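Local coordinates for periplasmic divalent cation tolerance protein (Synechococcus elongatus, PDB 6GDX) that is of uncertain function, a trimeric PII-like protein of the CutA family that may carry or signal through a small molecule rather than provide heavy-metal tolerance, at residues 32-37 with 114-119; 57-62 with 85-90; 38-43 with 103-108; 65-70 with 80-85. One frame throughout, in Å; residues are numbered along the deposited sequence.

Strand 33-40 supplies one side of contacts 1 and 3 and lies beside strand 76-90, which contributes to contacts 2 and 4. Contacts 1 and 2 have centres about 10 Å apart and share the sheet through the backbone pair L36 O and F87 N, 2.8 Å apart. Contacts 2 and 4 are successive portions of one hairpin, meeting at M85, with centres about 18 Å apart. Contacts 3 and 4, about 11 Å between centres, join where Y107 OH lies 2.7 Å from E82 OE2. Bound bis-Tris, probably from the crystallisation liquor though it may mark a pocket, approaches the side chains of C61 and Y107 to about 4 Å and E82 to about 3 Å (nearest atoms).

Contact 1 (32-37 with 114-119); sequences DLRLLL and VLTPIA
L35 and L115 form an antiparallel hydrogen-bonded pair: L35 N reaches L115 O at 2.9 Å and L115 N returns to L35 O at the same 2.9 Å. The next pair, L36 with V114, is non-hydrogen-bonded, and these two bridges make up the ladder. Strand 113-115, outermost within this chain in the ferredoxin-like sheet of order 2-3-1-4, is extended by a strand of a third subunit at V114. Beyond L115 a water extends the link, accepting from L33 N (2.9 Å) and donating to P117 O (2.7 Å).

The apolar contacts fall on two faces. On that of L35 and L115, L35 CG meets P117 CG at 4.1 Å, the branched end crossing the proline ring at a slant, while L37 CD1 touches L115 CD1 at 4.0 Å. L113 of a second subunit packs on L35 and P117, and L115 meets L115 of the third. On the other face V114 lies beside L36 and R34, and L101 of helix 91-104 covers L36.

The polar side-chain contact belongs to R34. Its chain bends at CB-CG (chi2 -71°) and then runs alongside T116, whose OG1 sits over one face of the guanidinium, toward the rim, and 3.4 Å from R34 CD. NH1 donates to L33 O within the guanidinium plane, although it approaches that carbonyl from 57° above its plane, and donates also to A31 O. The bonds from NH1 probably restrict the rotation of the group. The chemistry therefore implies an apolar seam, buried toward the neighbouring subunits, bordered by a polar strip of arginine, threonine and water.

Contact 2 (57-62 with 85-90); sequences GLAACV and MSFKTT
F87 presents one ring face to V62: CG1 stands over its centre, 3.9 Å from the centroid and only 4° off the normal, a CH-pi contact. At the ring edge, near its plane, A59 CB lies 4.1 Å from CD2. This is the end of the 61-73/76-90 beta hairpin remote from its turn, in the ferredoxin-like sheet. V62 and F87 are a non-hydrogen-bonded pair whose side chains run side by side; with V62 CG1 anti to the backbone N (chi1 -175°), CG2 is left to press on F87 CD2 at 3.5 Å. M85 brings its CE to V62 CG1. A50, A53 and V54 of helix 43-55 pack against V62 or F87, so this face belongs to the core.

On the other face K88 has the aliphatic part of its chain beside C61 O and is bent at chi2, which carries NZ back to S86 OG of its own strand. K88 N donates to C61 O at 2.9 Å, and K88 O takes A60 N at 2.8 Å. C61 N, by contrast, is buried without a partner.

G57 ends helix 43-55 in a Schellman motif, and the chain then turns toward the sheet through L58, which packs on helix 91-104. At the L58 carbonyl oxygen, T89 OG1 donates at 2.7 Å, tilted 34° from the carbonyl plane.

Contact 3 (38-43 with 103-108); sequences TTVSTE and SQHPYA
H105 directs the edge of its imidazole at the strand, and T38 approaches it from the opposite direction. NE2 donates to T38 OG1 at 3.0 Å, the hydroxyl tilted 27° out of the ring plane, and makes a weak, bent bond to T39 O (2.9 Å), which lies in plane at the same edge. ND1, on the other side of the ring, accepts Y107 N at 2.9 Å and also in plane, so both ring nitrogens fix its rotation. The CG of H105 is anti to its backbone N (chi1 -166°), which swings the ring toward the strand.

Over one ring face comes V40 CG1, 4.0 Å from the centroid, a slanted CH-pi contact. The V40 and P106 side chains cross at about a right angle, V40 CG1 touching P106 CG at 3.6 Å. Y107 lies obliquely to T39 O; its OH bonds to E82, and its side chain is about 4 Å from a bound bis-Tris.

T38 OG1 has a second partner in E111 O, and V40 leans on A46 of helix 43-55. Within the ferredoxin-like fold the contact thus ties the loop leaving helix 91-104 to the end of strand 33-40, with strand 76-90 alongside.

Contact 4 (65-70 with 80-85); sequences TPIQSC and ETEQQM
I67 sits opposite E82 at the centre of a long antiparallel beta hairpin, strands 61-73 and 76-90, whose axes here run 132° apart. Three hydrogen-bonded pairs hold it: T65 with Q84, I67 with E82, S69 with E80. The tight part is the face of I67, S69 and E82. I67 has CG1 between its backbone N and carbonyl carbon (chi1 65°), which places it 3.5 Å from E82 O, while CG2 packs on Q84 CB at 3.8 Å. In one of two S69 conformers, OG donates to E82 OE1 at 2.7 Å from 38° above the carboxylate plane; this bond may therefore not be constant. OE1 also takes T39 OG1, while OE2 takes Y107 OH and a weak bond to bis-Tris, probably from the crystallisation liquor.

The opposite face, with P66, Q68, T81 and Q83, is looser, and P66 and T81 are exposed. Q83 bends at chi2, its NE2 3.9 Å from P66 CB. Q68 reaches E43 and Q47 of a third subunit. Back on the I67 face, T65 packs on T65 of that subunit, and a water joins the strands there, 2.8 Å from T65 OG1 and donating to Q84 O at 3.0 Å.

Contact 1 (32-37 with 114-119)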
loop_
_atom_site.group_PDB
_atom_site.type_symbol
_atom_site.label_atom_id
_atom_site.label_comp_id
_atom_site.label_asym_id
_atom_site.label_seq_id
_atom_site.Cartn_x
_atom_site.Cartn_y
_atom_site.Cartn_z
ATOM N N ASP B 32 -12.283 6.676 11.008
ATOM C CA ASP B 32 -13.294 6.950 10.000
ATOM C C ASP B 32 -12.729 7.228 8.601
ATOM O O ASP B 32 -13.483 7.576 7.705
ATOM C CB ASP B 32 -14.160 8.142 10.434
ATOM N N LEU B 33 -11.424 7.077 8.414
ATOM C CA LEU B 33 -10.806 7.196 7.069
ATOM C C LEU B 33 -10.690 5.813 6.452
ATOM O O LEU B 33 -10.546 4.806 7.162
ATOM C CB LEU B 33 -9.452 7.861 7.194
ATOM C CG LEU B 33 -9.444 9.242 7.841
ATOM C CD1 LEU B 33 -8.029 9.796 7.829
ATOM C CD2 LEU B 33 -10.432 10.220 7.214
ATOM N N ARG B 34 -10.709 5.767 5.130
ATOM C CA ARG B 34 -10.663 4.511 4.398
ATOM C C ARG B 34 -9.840 4.679 3.143
ATOM O O ARG B 34 -9.869 5.742 2.502
ATOM C CB ARG B 34 -12.053 4.038 3.991
ATOM C CG ARG B 34 -13.000 3.734 5.125
ATOM C CD ARG B 34 -12.593 2.462 5.850
ATOM N NE ARG B 34 -13.555 2.052 6.867
ATOM C CZ ARG B 34 -13.606 2.548 8.096
ATOM N NH1 ARG B 34 -12.811 3.537 8.479
ATOM N NH2 ARG B 34 -14.504 2.050 8.955
ATOM N N LEU B 35 -9.131 3.609 2.780
ATOM C CA LEU B 35 -8.435 3.508 1.478
ATOM C C LEU B 35 -9.065 2.365 0.722
ATOM O O LEU B 35 -8.965 1.206 1.152
ATOM C CB LEU B 35 -6.965 3.207 1.666
ATOM C CG LEU B 35 -6.130 4.191 2.438
ATOM C CD1 LEU B 35 -4.715 3.661 2.670
ATOM C CD2 LEU B 35 -6.095 5.535 1.745
ATOM N N LEU B 36 -9.689 2.636 -0.405
ATOM C CA LEU B 36 -10.238 1.587 -1.252
ATOM C C LEU B 36 -9.250 1.333 -2.371
ATOM O O LEU B 36 -8.888 2.256 -3.122
ATOM C CB LEU B 36 -11.625 1.953 -1.746
ATOM C CG LEU B 36 -12.304 0.887 -2.597
ATOM C CD1 LEU B 36 -13.823 0.989 -2.465
ATOM C CD2 LEU B 36 -11.931 0.921 -4.067
ATOM N N LEU B 37 -8.842 0.072 -2.502
ATOM C CA LEU B 37 -7.882 -0.360 -3.520
ATOM C C LEU B 37 -8.581 -1.143 -4.592
ATOM O O LEU B 37 -9.345 -2.083 -4.298
ATOM C CB LEU B 37 -6.819 -1.248 -2.862
ATOM C CG LEU B 37 -6.129 -0.679 -1.627
ATOM C CD1 LEU B 37 -5.160 -1.713 -1.063
ATOM C CD2 LEU B 37 -5.498 0.665 -1.860
ATOM N N VAL B 114 -10.349 -2.862 1.117
ATOM C CA VAL B 114 -10.399 -1.615 1.847
ATOM C C VAL B 114 -9.507 -1.717 3.056
ATOM O O VAL B 114 -9.630 -2.672 3.837
ATOM C CB VAL B 114 -11.822 -1.287 2.243
ATOM C CG1 VAL B 114 -11.880 0.052 2.968
ATOM C CG2 VAL B 114 -12.730 -1.276 1.031
ATOM N N LEU B 115 -8.674 -0.702 3.262
ATOM C CA LEU B 115 -7.821 -0.573 4.446
ATOM C C LEU B 115 -8.291 0.587 5.303
ATOM O O LEU B 115 -8.833 1.567 4.786
ATOM C CB LEU B 115 -6.361 -0.329 4.064
ATOM C CG LEU B 115 -5.719 -1.333 3.126
ATOM C CD1 LEU B 115 -4.308 -0.902 2.794
ATOM C CD2 LEU B 115 -5.676 -2.696 3.761
ATOM N N THR B 116 -8.084 0.479 6.605
ATOM C CA THR B 116 -8.365 1.567 7.549
ATOM C C THR B 116 -7.066 2.068 8.143
ATOM O O THR B 116 -6.423 1.363 8.934
ATOM C CB THR B 116 -9.339 1.114 8.645
ATOM O OG1 THR B 116 -10.607 0.841 8.025
ATOM C CG2 THR B 116 -9.529 2.187 9.710
ATOM N N PRO B 117 -6.665 3.292 7.811
ATOM C CA PRO B 117 -5.556 3.936 8.531
ATOM C C PRO B 117 -5.897 4.127 9.999
ATOM O O PRO B 117 -7.034 4.418 10.368
ATOM C CB PRO B 117 -5.393 5.267 7.801
ATOM C CG PRO B 117 -6.055 5.055 6.461
ATOM C CD PRO B 117 -7.206 4.177 6.765
ATOM N N ILE B 118 -4.921 3.904 10.851
ATOM C CA ILE B 118 -5.124 3.995 12.289
ATOM C C ILE B 118 -4.752 5.349 12.839
ATOM O O ILE B 118 -5.096 5.649 14.006
ATOM C CB ILE B 118 -4.306 2.864 13.018
ATOM C CG1 ILE B 118 -2.746 3.090 12.926
ATOM C CG2 ILE B 118 -4.819 1.479 12.651
ATOM C CD1 ILE B 118 -2.057 3.732 14.080
ATOM N N ALA B 119 -4.055 6.174 12.068
ATOM C CA ALA B 119 -3.714 7.517 12.515
ATOM C C ALA B 119 -3.501 8.375 11.297
ATOM O O ALA B 119 -3.264 7.904 10.175
ATOM C CB ALA B 119 -2.465 7.514 13.381
HETATM O O HOH W 1 -9.508 5.504 9.856
#

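Contact 2 (57-62 with 85-90)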
loop_
_atom_site.group_PDB
_atom_site.type_symbol
_atom_site.label_atom_id
_atom_site.label_comp_id
_atom_site.label_asym_id
_atom_site.label_seq_id
_atom_site.Cartn_x
_atom_site.Cartn_y
_atom_site.Cartn_z
ATOM N N GLY B 57 -17.488 13.739 -5.578
ATOM C CA GLY B 57 -17.388 13.853 -4.136
ATOM C C GLY B 57 -17.227 12.558 -3.379
ATOM O O GLY B 57 -17.478 12.523 -2.177
ATOM N N LEU B 58 -16.830 11.498 -4.071
ATOM C CA LEU B 58 -16.738 10.157 -3.482
ATOM C C LEU B 58 -15.358 9.832 -2.906
ATOM O O LEU B 58 -15.223 8.899 -2.112
ATOM C CB LEU B 58 -17.159 9.116 -4.499
ATOM C CG LEU B 58 -18.659 9.166 -4.776
ATOM C CD1 LEU B 58 -18.968 8.341 -6.025
ATOM C CD2 LEU B 58 -19.459 8.710 -3.574
ATOM N N ALA B 59 -14.347 10.589 -3.321
ATOM C CA ALA B 59 -12.985 10.418 -2.820
ATOM C C ALA B 59 -12.336 11.777 -2.796
ATOM O O ALA B 59 -12.607 12.618 -3.675
ATOM C CB ALA B 59 -12.169 9.457 -3.673
ATOM N N ALA B 60 -11.494 12.045 -1.804
ATOM C CA ALA B 60 -10.752 13.292 -1.741
ATOM C C ALA B 60 -9.537 13.330 -2.620
ATOM O O ALA B 60 -9.106 14.382 -3.121
ATOM C CB ALA B 60 -10.338 13.567 -0.306
ATOM N N CYS B 61 -8.915 12.161 -2.764
ATOM C CA CYS B 61 -7.695 11.965 -3.551
ATOM C C CYS B 61 -7.767 10.551 -4.105
ATOM O O CYS B 61 -8.246 9.648 -3.405
ATOM C CB CYS B 61 -6.424 12.118 -2.707
ATOM S SG CYS B 61 -4.910 11.748 -3.612
ATOM N N VAL B 62 -7.228 10.355 -5.298
ATOM C CA VAL B 62 -7.042 9.039 -5.847
ATOM C C VAL B 62 -5.644 8.967 -6.405
ATOM O O VAL B 62 -5.264 9.855 -7.195
ATOM C CB VAL B 62 -8.055 8.722 -6.955
ATOM C CG1 VAL B 62 -7.919 7.282 -7.437
ATOM C CG2 VAL B 62 -9.467 9.012 -6.502
ATOM N N MET B 85 -5.084 1.528 -8.166
ATOM C CA MET B 85 -5.723 2.741 -7.701
ATOM C C MET B 85 -5.974 2.684 -6.211
ATOM O O MET B 85 -6.319 1.615 -5.679
ATOM C CB MET B 85 -7.037 2.941 -8.445
ATOM C CG MET B 85 -6.871 2.924 -9.943
ATOM S SD MET B 85 -8.410 3.292 -10.847
ATOM C CE MET B 85 -8.582 5.018 -10.435
ATOM N N SER B 86 -5.768 3.802 -5.542
ATOM C CA SER B 86 -6.037 3.946 -4.121
ATOM C C SER B 86 -6.892 5.180 -3.923
ATOM O O SER B 86 -6.434 6.309 -4.160
ATOM C CB SER B 86 -4.733 4.067 -3.355
ATOM O OG SER B 86 -4.961 4.397 -2.016
ATOM N N PHE B 87 -8.117 4.965 -3.514
ATOM C CA PHE B 87 -9.107 6.016 -3.296
ATOM C C PHE B 87 -9.120 6.351 -1.809
ATOM O O PHE B 87 -9.392 5.489 -0.955
ATOM C CB PHE B 87 -10.518 5.553 -3.684
ATOM C CG PHE B 87 -10.729 5.290 -5.158
ATOM C CD1 PHE B 87 -10.211 4.158 -5.781
ATOM C CD2 PHE B 87 -11.485 6.153 -5.920
ATOM C CE1 PHE B 87 -10.413 3.934 -7.125
ATOM C CE2 PHE B 87 -11.706 5.921 -7.270
ATOM C CZ PHE B 87 -11.199 4.794 -7.869
ATOM N N LYS B 88 -8.856 7.612 -1.486
ATOM C CA LYS B 88 -8.887 8.103 -0.100
ATOM C C LYS B 88 -10.258 8.678 0.163
ATOM O O LYS B 88 -10.682 9.660 -0.502
ATOM C CB LYS B 88 -7.871 9.220 0.106
ATOM C CG LYS B 88 -6.461 8.815 0.271
ATOM C CD LYS B 88 -5.926 8.101 -0.923
ATOM C CE LYS B 88 -4.422 8.082 -0.884
ATOM N NZ LYS B 88 -3.899 7.210 -1.958
ATOM N N THR B 89 -10.964 8.110 1.128
ATOM C CA THR B 89 -12.336 8.527 1.423
ATOM C C THR B 89 -12.629 8.350 2.886
ATOM O O THR B 89 -11.755 8.039 3.690
ATOM C CB THR B 89 -13.294 7.760 0.482
ATOM O OG1 THR B 89 -14.565 8.378 0.483
ATOM C CG2 THR B 89 -13.418 6.276 0.803
ATOM N N THR B 90 -13.880 8.579 3.240
ATOM C CA THR B 90 -14.333 8.382 4.610
ATOM C C THR B 90 -15.233 7.176 4.671
ATOM O O THR B 90 -15.797 6.722 3.685
ATOM C CB THR B 90 -15.149 9.581 5.084
ATOM O OG1 THR B 90 -16.283 9.728 4.222
ATOM C CG2 THR B 90 -14.344 10.880 5.114
#

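Contact 3 (38-43 with 103-108)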
loop_
_atom_site.group_PDB
_atom_site.type_symbol
_atom_site.label_atom_id
_atom_site.label_comp_id
_atom_site.label_asym_id
_atom_site.label_seq_id
_atom_site.Cartn_x
_atom_site.Cartn_y
_atom_site.Cartn_z
ATOM N N THR B 38 -8.347 -0.760 -5.839
ATOM C CA THR B 38 -8.836 -1.510 -6.988
ATOM C C THR B 38 -7.811 -1.384 -8.119
ATOM O O THR B 38 -6.845 -0.623 -8.000
ATOM C CB THR B 38 -10.229 -1.045 -7.424
ATOM O OG1 THR B 38 -10.754 -1.949 -8.404
ATOM C CG2 THR B 38 -10.231 0.344 -7.964
ATOM N N THR B 39 -8.006 -2.133 -9.196
ATOM C CA THR B 39 -7.149 -2.021 -10.383
ATOM C C THR B 39 -8.017 -1.852 -11.604
ATOM O O THR B 39 -9.164 -2.286 -11.647
ATOM C CB THR B 39 -6.233 -3.235 -10.558
ATOM O OG1 THR B 39 -7.018 -4.373 -10.859
ATOM C CG2 THR B 39 -5.391 -3.494 -9.337
ATOM N N VAL B 40 -7.429 -1.210 -12.623
ATOM C CA VAL B 40 -7.990 -1.172 -13.967
ATOM C C VAL B 40 -6.866 -1.527 -14.940
ATOM O O VAL B 40 -5.715 -1.712 -14.537
ATOM C CB VAL B 40 -8.594 0.207 -14.301
ATOM C CG1 VAL B 40 -9.716 0.544 -13.359
ATOM C CG2 VAL B 40 -7.535 1.302 -14.278
ATOM N N SER B 41 -7.188 -1.654 -16.224
ATOM C CA SER B 41 -6.184 -2.109 -17.170
ATOM C C SER B 41 -5.230 -1.013 -17.639
ATOM O O SER B 41 -4.026 -1.254 -17.682
ATOM C CB SER B 41 -6.843 -2.760 -18.384
ATOM O OG SER B 41 -5.881 -3.178 -19.322
ATOM N N THR B 42 -5.749 0.166 -17.994
ATOM C CA THR B 42 -4.935 1.184 -18.669
ATOM C C THR B 42 -4.845 2.475 -17.882
ATOM O O THR B 42 -5.704 2.796 -17.037
ATOM C CB THR B 42 -5.466 1.524 -20.074
ATOM O OG1 THR B 42 -6.685 2.229 -19.907
ATOM C CG2 THR B 42 -5.677 0.263 -20.925
ATOM N N GLU B 43 -3.788 3.220 -18.147
ATOM C CA GLU B 43 -3.591 4.543 -17.593
ATOM C C GLU B 43 -4.765 5.459 -17.904
ATOM O O GLU B 43 -5.235 6.152 -17.014
ATOM C CB GLU B 43 -2.272 5.102 -18.071
ATOM C CG GLU B 43 -1.965 6.475 -17.537
ATOM C CD GLU B 43 -0.664 7.029 -18.075
ATOM O OE1 GLU B 43 0.026 7.685 -17.316
ATOM O OE2 GLU B 43 -0.323 6.854 -19.269
ATOM N N SER B 103 -21.039 0.453 -11.149
ATOM C CA SER B 103 -21.503 0.957 -12.441
ATOM C C SER B 103 -20.427 1.548 -13.331
ATOM O O SER B 103 -20.567 1.506 -14.541
ATOM C CB SER B 103 -22.604 2.020 -12.248
ATOM O OG SER B 103 -22.122 3.202 -11.649
ATOM N N GLN B 104 -19.393 2.144 -12.746
ATOM C CA GLN B 104 -18.420 2.939 -13.470
ATOM C C GLN B 104 -17.096 2.234 -13.715
ATOM O O GLN B 104 -16.375 2.611 -14.643
ATOM C CB GLN B 104 -18.158 4.271 -12.736
ATOM C CG GLN B 104 -19.409 5.113 -12.529
ATOM C CD GLN B 104 -20.119 5.397 -13.831
ATOM O OE1 GLN B 104 -19.497 5.869 -14.772
ATOM N NE2 GLN B 104 -21.410 5.050 -13.913
ATOM N N HIS B 105 -16.761 1.222 -12.914
ATOM C CA HIS B 105 -15.468 0.561 -13.105
ATOM C C HIS B 105 -15.491 -0.178 -14.448
ATOM O O HIS B 105 -16.524 -0.755 -14.831
ATOM C CB HIS B 105 -15.265 -0.439 -11.983
ATOM C CG HIS B 105 -13.868 -0.943 -11.862
ATOM N ND1 HIS B 105 -13.262 -1.787 -12.770
ATOM C CD2 HIS B 105 -12.968 -0.720 -10.879
ATOM C CE1 HIS B 105 -12.047 -2.076 -12.322
ATOM N NE2 HIS B 105 -11.851 -1.449 -11.172
ATOM N N PRO B 106 -14.368 -0.203 -15.182
ATOM C CA PRO B 106 -14.364 -0.925 -16.469
ATOM C C PRO B 106 -14.479 -2.465 -16.400
ATOM O O PRO B 106 -14.838 -3.093 -17.371
ATOM C CB PRO B 106 -13.027 -0.505 -17.111
ATOM C CG PRO B 106 -12.184 -0.104 -15.965
ATOM C CD PRO B 106 -13.107 0.542 -14.975
ATOM N N TYR B 107 -14.155 -3.065 -15.261
ATOM C CA TYR B 107 -14.185 -4.517 -15.116
ATOM C C TYR B 107 -15.526 -4.936 -14.522
ATOM O O TYR B 107 -16.071 -4.256 -13.652
ATOM C CB TYR B 107 -13.118 -5.027 -14.127
ATOM C CG TYR B 107 -11.661 -4.887 -14.537
ATOM C CD1 TYR B 107 -11.270 -4.345 -15.764
ATOM C CD2 TYR B 107 -10.685 -5.336 -13.681
ATOM C CE1 TYR B 107 -9.928 -4.259 -16.102
ATOM C CE2 TYR B 107 -9.344 -5.260 -14.008
ATOM C CZ TYR B 107 -8.964 -4.727 -15.215
ATOM O OH TYR B 107 -7.615 -4.646 -15.514
ATOM N N ALA B 108 -16.013 -6.097 -14.958
ATOM C CA ALA B 108 -17.249 -6.674 -14.402
ATOM C C ALA B 108 -17.089 -7.121 -12.956
ATOM O O ALA B 108 -18.038 -7.039 -12.197
ATOM C CB ALA B 108 -17.758 -7.820 -15.265
#

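Contact 4 (65-70 with 80-85)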
loop_
_atom_site.group_PDB
_atom_site.type_symbol
_atom_site.label_atom_id
_atom_site.label_comp_id
_atom_site.label_asym_id
_atom_site.label_seq_id
_atom_site.Cartn_x
_atom_site.Cartn_y
_atom_site.Cartn_z
ATOM N N THR B 65 -0.865 3.966 -9.801
ATOM C CA THR B 65 0.484 3.382 -9.850
ATOM C C THR B 65 0.485 2.293 -10.963
ATOM O O THR B 65 -0.325 1.401 -10.817
ATOM C CB THR B 65 0.771 2.671 -8.427
ATOM O OG1 THR B 65 0.566 3.622 -7.352
ATOM C CG2 THR B 65 2.139 2.163 -8.357
ATOM N N PRO B 66 1.411 2.257 -11.936
ATOM C CA PRO B 66 1.429 1.090 -12.840
ATOM C C PRO B 66 1.983 -0.140 -12.132
ATOM O O PRO B 66 2.984 -0.052 -11.410
ATOM C CB PRO B 66 2.380 1.540 -13.957
ATOM C CG PRO B 66 3.213 2.610 -13.386
ATOM C CD PRO B 66 2.403 3.278 -12.321
ATOM N N ILE B 67 1.331 -1.277 -12.347
ATOM C CA ILE B 67 1.720 -2.547 -11.738
ATOM C C ILE B 67 1.658 -3.633 -12.804
ATOM O O ILE B 67 1.171 -3.448 -13.924
ATOM C CB ILE B 67 0.809 -2.924 -10.546
ATOM C CG1 ILE B 67 -0.626 -3.185 -10.991
ATOM C CG2 ILE B 67 0.893 -1.873 -9.449
ATOM C CD1 ILE B 67 -1.473 -3.882 -9.949
ATOM N N GLN B 68 2.167 -4.796 -12.420
ATOM C CA GLN B 68 1.814 -6.042 -13.071
ATOM C C GLN B 68 1.031 -6.876 -12.077
ATOM O O GLN B 68 1.307 -6.834 -10.858
ATOM C CB GLN B 68 3.068 -6.807 -13.485
ATOM C CG GLN B 68 3.857 -6.119 -14.555
ATOM C CD GLN B 68 5.232 -6.721 -14.766
ATOM O OE1 GLN B 68 5.477 -7.878 -14.483
ATOM N NE2 GLN B 68 6.131 -5.927 -15.318
ATOM N N SER B 69 0.029 -7.603 -12.553
ATOM C CA SER B 69 -0.799 -8.492 -11.731
ATOM C C SER B 69 -0.744 -9.902 -12.291
ATOM O O SER B 69 -0.959 -10.090 -13.490
ATOM C CB SER B 69 -2.230 -8.033 -11.804
ATOM O OG SER B 69 -2.327 -6.764 -11.219
ATOM N N CYS B 70 -0.457 -10.854 -11.412
ATOM C CA CYS B 70 -0.407 -12.266 -11.737
ATOM C C CYS B 70 -1.538 -13.003 -11.033
ATOM O O CYS B 70 -1.719 -12.844 -9.814
ATOM C CB CYS B 70 0.936 -12.803 -11.283
ATOM S SG CYS B 70 1.165 -14.558 -11.672
ATOM N N GLU B 80 -0.512 -9.542 -16.323
ATOM C CA GLU B 80 -0.985 -8.429 -17.157
ATOM C C GLU B 80 -0.575 -7.133 -16.522
ATOM O O GLU B 80 -0.496 -7.011 -15.286
ATOM C CB GLU B 80 -2.507 -8.455 -17.278
ATOM C CG GLU B 80 -3.077 -9.726 -17.921
ATOM C CD GLU B 80 -2.622 -10.007 -19.350
ATOM O OE1 GLU B 80 -2.150 -9.106 -20.084
ATOM O OE2 GLU B 80 -2.749 -11.186 -19.756
ATOM N N THR B 81 -0.387 -6.120 -17.350
ATOM C CA THR B 81 -0.196 -4.769 -16.828
ATOM C C THR B 81 -1.514 -4.208 -16.392
ATOM O O THR B 81 -2.551 -4.392 -17.039
ATOM C CB THR B 81 0.437 -3.863 -17.880
ATOM O OG1 THR B 81 -0.364 -3.875 -19.052
ATOM C CG2 THR B 81 1.833 -4.316 -18.173
ATOM N N GLU B 82 -1.485 -3.525 -15.264
ATOM C CA GLU B 82 -2.666 -2.878 -14.696
ATOM C C GLU B 82 -2.229 -1.582 -14.047
ATOM O O GLU B 82 -1.042 -1.259 -13.943
ATOM C CB GLU B 82 -3.389 -3.786 -13.704
ATOM C CG GLU B 82 -4.061 -4.994 -14.312
ATOM C CD GLU B 82 -5.027 -5.688 -13.369
ATOM O OE1 GLU B 82 -4.695 -5.793 -12.192
ATOM O OE2 GLU B 82 -6.121 -6.138 -13.835
ATOM N N GLN B 83 -3.230 -0.817 -13.620
ATOM C CA GLN B 83 -3.000 0.379 -12.821
ATOM C C GLN B 83 -3.619 0.110 -11.469
ATOM O O GLN B 83 -4.832 -0.148 -11.377
ATOM C CB GLN B 83 -3.680 1.588 -13.441
ATOM C CG GLN B 83 -3.176 1.884 -14.858
ATOM C CD GLN B 83 -1.796 2.497 -14.886
ATOM O OE1 GLN B 83 -1.472 3.359 -14.079
ATOM N NE2 GLN B 83 -0.982 2.080 -15.827
ATOM N N GLN B 84 -2.825 0.184 -10.410
ATOM C CA GLN B 84 -3.340 0.129 -9.057
ATOM C C GLN B 84 -3.881 1.500 -8.689
ATOM O O GLN B 84 -3.175 2.509 -8.806
ATOM C CB GLN B 84 -2.224 -0.259 -8.079
ATOM C CG GLN B 84 -2.649 -0.359 -6.623
ATOM C CD GLN B 84 -3.506 -1.569 -6.403
ATOM O OE1 GLN B 84 -3.042 -2.689 -6.626
ATOM N NE2 GLN B 84 -4.764 -1.383 -6.017
ATOM N N MET B 85 -5.084 1.528 -8.166
ATOM C CA MET B 85 -5.723 2.741 -7.701
ATOM C C MET B 85 -5.974 2.684 -6.211
ATOM O O MET B 85 -6.319 1.615 -5.679
ATOM C CB MET B 85 -7.037 2.941 -8.445
ATOM C CG MET B 85 -6.871 2.924 -9.943
ATOM S SD MET B 85 -8.410 3.292 -10.847
ATOM C CE MET B 85 -8.582 5.018 -10.435
HETATM O O HOH W 2 -2.085 3.670 -6.308
#